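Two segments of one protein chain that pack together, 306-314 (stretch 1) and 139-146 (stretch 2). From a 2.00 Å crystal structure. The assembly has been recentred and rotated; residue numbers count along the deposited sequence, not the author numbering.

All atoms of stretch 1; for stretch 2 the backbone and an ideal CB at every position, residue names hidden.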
# COMPACT_ATOMS: atom_id res chain seq x y z
N GLU A 306 -40.40 3.75 -9.27
CA GLU A 306 -40.95 5.08 -9.53
C GLU A 306 -42.37 4.96 -10.07
O GLU A 306 -43.23 5.79 -9.76
CB GLU A 306 -40.08 5.82 -10.55
CG GLU A 306 -38.73 6.27 -10.03
CD GLU A 306 -37.91 6.94 -11.11
OE1 GLU A 306 -38.00 6.51 -12.28
OE2 GLU A 306 -37.17 7.90 -10.80
N TYR A 307 -42.61 3.94 -10.89
CA TYR A 307 -43.91 3.72 -11.51
C TYR A 307 -45.01 3.50 -10.47
O TYR A 307 -46.09 4.09 -10.57
CB TYR A 307 -43.84 2.53 -12.48
CG TYR A 307 -45.18 2.05 -13.00
CD1 TYR A 307 -45.94 2.85 -13.85
CD2 TYR A 307 -45.67 0.80 -12.67
CE1 TYR A 307 -47.16 2.42 -14.33
CE2 TYR A 307 -46.89 0.36 -13.15
CZ TYR A 307 -47.63 1.17 -13.98
OH TYR A 307 -48.84 0.73 -14.46
N PHE A 308 -44.74 2.66 -9.49
CA PHE A 308 -45.72 2.41 -8.44
C PHE A 308 -45.80 3.59 -7.47
O PHE A 308 -46.85 3.85 -6.89
CB PHE A 308 -45.41 1.11 -7.70
CG PHE A 308 -45.83 -0.12 -8.46
CD1 PHE A 308 -47.16 -0.54 -8.44
CD2 PHE A 308 -44.91 -0.87 -9.18
CE1 PHE A 308 -47.56 -1.67 -9.13
CE2 PHE A 308 -45.30 -2.00 -9.87
CZ PHE A 308 -46.63 -2.40 -9.85
N ARG A 309 -44.69 4.31 -7.32
CA ARG A 309 -44.68 5.56 -6.56
C ARG A 309 -45.63 6.57 -7.20
O ARG A 309 -46.36 7.28 -6.51
CB ARG A 309 -43.27 6.14 -6.51
CG ARG A 309 -43.17 7.50 -5.83
CD ARG A 309 -41.95 8.26 -6.32
NE ARG A 309 -42.07 8.60 -7.74
CZ ARG A 309 -41.09 9.14 -8.46
NH1 ARG A 309 -39.92 9.40 -7.91
NH2 ARG A 309 -41.29 9.40 -9.75
N ASP A 310 -45.63 6.62 -8.53
CA ASP A 310 -46.46 7.56 -9.27
C ASP A 310 -47.96 7.27 -9.13
O ASP A 310 -48.80 8.13 -9.41
CB ASP A 310 -46.06 7.57 -10.75
CG ASP A 310 -44.68 8.15 -10.98
OD1 ASP A 310 -44.18 8.89 -10.10
OD2 ASP A 310 -44.10 7.88 -12.05
N GLN A 311 -48.30 6.06 -8.69
CA GLN A 311 -49.69 5.70 -8.45
C GLN A 311 -50.14 6.16 -7.07
O GLN A 311 -51.29 5.97 -6.69
CB GLN A 311 -49.89 4.18 -8.58
CG GLN A 311 -49.57 3.62 -9.96
CD GLN A 311 -49.68 2.10 -10.01
OE1 GLN A 311 -50.45 1.50 -9.27
NE2 GLN A 311 -48.89 1.49 -10.89
N GLY A 312 -49.22 6.76 -6.32
CA GLY A 312 -49.53 7.23 -4.98
C GLY A 312 -49.33 6.14 -3.95
O GLY A 312 -50.02 6.11 -2.92
N TYR A 313 -48.38 5.25 -4.21
CA TYR A 313 -48.09 4.16 -3.30
C TYR A 313 -46.71 4.33 -2.66
O TYR A 313 -45.87 5.09 -3.14
CB TYR A 313 -48.16 2.82 -4.02
CG TYR A 313 -49.57 2.34 -4.32
CD1 TYR A 313 -50.46 2.06 -3.30
CD2 TYR A 313 -50.00 2.15 -5.63
CE1 TYR A 313 -51.74 1.62 -3.56
CE2 TYR A 313 -51.28 1.70 -5.90
CZ TYR A 313 -52.15 1.44 -4.87
OH TYR A 313 -53.42 1.00 -5.13
N SER A 314 -46.49 3.61 -1.56
CA SER A 314 -45.17 3.57 -0.93
C SER A 314 -44.45 2.32 -1.42
O SER A 314 -45.02 1.22 -1.42
CB SER A 314 -45.29 3.57 0.59
OG SER A 314 -45.91 2.39 1.06
N UNK A 139 -55.54 -8.90 -5.63
CA UNK A 139 -55.72 -8.25 -4.35
C UNK A 139 -55.12 -6.86 -4.25
O UNK A 139 -55.41 -6.12 -3.32
CB UNK A 139 -55.12 -9.13 -3.25
N UNK A 140 -54.28 -6.50 -5.22
CA UNK A 140 -53.68 -5.17 -5.24
C UNK A 140 -54.40 -4.26 -6.23
O UNK A 140 -54.63 -4.64 -7.38
CB UNK A 140 -52.19 -5.26 -5.59
N UNK A 141 -54.75 -3.06 -5.78
CA UNK A 141 -55.39 -2.08 -6.66
C UNK A 141 -54.35 -1.39 -7.55
O UNK A 141 -53.78 -0.36 -7.19
CB UNK A 141 -56.15 -1.04 -5.84
N UNK A 142 -54.11 -1.97 -8.72
CA UNK A 142 -53.17 -1.38 -9.67
C UNK A 142 -53.83 -0.18 -10.35
O UNK A 142 -54.86 -0.32 -11.00
CB UNK A 142 -52.72 -2.41 -10.71
N UNK A 143 -53.22 0.99 -10.18
CA UNK A 143 -53.76 2.20 -10.77
C UNK A 143 -53.16 2.46 -12.14
O UNK A 143 -51.95 2.64 -12.29
CB UNK A 143 -53.51 3.40 -9.85
N UNK A 144 -54.02 2.47 -13.16
CA UNK A 144 -53.58 2.70 -14.52
C UNK A 144 -53.36 4.20 -14.72
O UNK A 144 -54.31 4.96 -14.88
CB UNK A 144 -54.60 2.15 -15.52
N UNK A 145 -52.09 4.61 -14.69
CA UNK A 145 -51.75 6.01 -14.89
C UNK A 145 -51.29 6.22 -16.33
O UNK A 145 -50.45 5.49 -16.84
CB UNK A 145 -50.67 6.45 -13.90
N UNK A 146 -51.88 7.22 -16.98
CA UNK A 146 -51.52 7.54 -18.35
C UNK A 146 -50.10 8.08 -18.39
O UNK A 146 -49.64 8.68 -17.41
CB UNK A 146 -52.50 8.55 -18.95

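Position 139 has no atom of stretch 1 within 5.5 Å of its ideal CB. Its phi of 103° favours a residue without a side chain, and the residue is Gly-139.

At 140 the CA-to-CB bond points sideways, and the nearest offerings are the rings of Tyr-313 and Phe-308. A long apolar or aromatic side chain could span the gap; a short one would leave it open. The residue is Phe-140. Its ring packs obliquely against Tyr-313, with CZ 3.5 Å from Tyr-313 CE2 and the planes at 44°, while its CE2 lies 4.0 Å from Phe-308 CE1.

The ideal CB of 141 also points sideways, 3.5 Å from Tyr-313 OH, and beyond it stretch 1 offers little. Many side chains would suit, provided they turn clear of the hydroxyl. Here the backbone makes the contact: Glu-141 O accepts a very short hydrogen bond, 2.5 Å, from Tyr-313 OH.

Position 142 directs its CB away, yet a side chain that bends back could reach Phe-308, the amide of Gln-311 and the hydroxyl of Tyr-307. A polar, flat group would answer all three; histidine would suit, and glutamine might reach the hydroxyl. His-142 fills the place. Its NE2 and Tyr-307 OH share a 2.8 Å hydrogen bond in which either could donate, and its CE1 lies 3.9 Å from Phe-308 CZ.

At 143 the CB points toward stretch 1, with CA 5.8 Å from Gln-311 CA. The backbone N donates to Gln-311 OE1 at 3.0 Å, a bond available to any residue except proline. Farther out, the carbonyl of Gln-311 and a face of the Tyr-313 ring invite a long donor, lysine or arginine. Arg-143 uses both: NH1 donates to Gln-311 O at 2.8 Å, and the guanidinium lies flat on Tyr-313, on the face opposite Phe-140, with centres 4.2 Å apart. Beside the stack, its NE also forms a salt bridge with Glu-141 OE1 at 2.9 Å.

The CB of 144 turns away and meets nothing nearby, so stretch 1 sets little preference; the residue is Ile-144.

Position 145 points back toward stretch 1, facing the aliphatic part of Gln-311, the Asp-310 backbone and the Tyr-307 ring. A medium-sized apolar chain, leucine, isoleucine or methionine, would fit. Ile-145 places CD1 3.6 Å from Asp-310 CB and CG1 3.9 Å from Tyr-307 CE1.

Position 146 is out of reach; it is Val-146.

Stretch 2, residues 139-146: GFEHRIIV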
# COMPACT_ATOMS: atom_id res chain seq x y z
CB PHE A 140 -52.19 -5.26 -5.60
CG PHE A 140 -51.47 -3.95 -5.52
CD1 PHE A 140 -50.98 -3.49 -4.30
CD2 PHE A 140 -51.28 -3.17 -6.65
CE1 PHE A 140 -50.31 -2.29 -4.21
CE2 PHE A 140 -50.61 -1.95 -6.57
CZ PHE A 140 -50.13 -1.51 -5.35
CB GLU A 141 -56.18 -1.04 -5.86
CG GLU A 141 -56.89 -0.01 -6.73
CD GLU A 141 -57.54 1.10 -5.93
OE1 GLU A 141 -57.05 2.25 -6.00
OE2 GLU A 141 -58.55 0.83 -5.25
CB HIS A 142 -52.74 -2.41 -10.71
CG HIS A 142 -51.52 -2.02 -11.49
ND1 HIS A 142 -50.48 -2.90 -11.72
CD2 HIS A 142 -51.18 -0.86 -12.10
CE1 HIS A 142 -49.55 -2.29 -12.43
NE2 HIS A 142 -49.95 -1.06 -12.68
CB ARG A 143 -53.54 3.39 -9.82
CG ARG A 143 -54.38 3.27 -8.55
CD ARG A 143 -53.86 4.13 -7.42
NE ARG A 143 -54.59 3.86 -6.18
CZ ARG A 143 -54.23 4.30 -4.98
NH1 ARG A 143 -53.13 5.03 -4.84
NH2 ARG A 143 -54.96 4.00 -3.91
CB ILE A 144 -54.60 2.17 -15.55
CG1 ILE A 144 -54.98 0.73 -15.20
CG2 ILE A 144 -54.03 2.26 -16.96
CD1 ILE A 144 -53.80 -0.23 -15.14
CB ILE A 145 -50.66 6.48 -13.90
CG1 ILE A 145 -49.47 5.51 -13.89
CG2 ILE A 145 -51.24 6.60 -12.49
CD1 ILE A 145 -48.31 5.98 -13.04
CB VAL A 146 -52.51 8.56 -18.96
CG1 VAL A 146 -53.92 8.00 -18.96
CG2 VAL A 146 -52.47 9.87 -18.20
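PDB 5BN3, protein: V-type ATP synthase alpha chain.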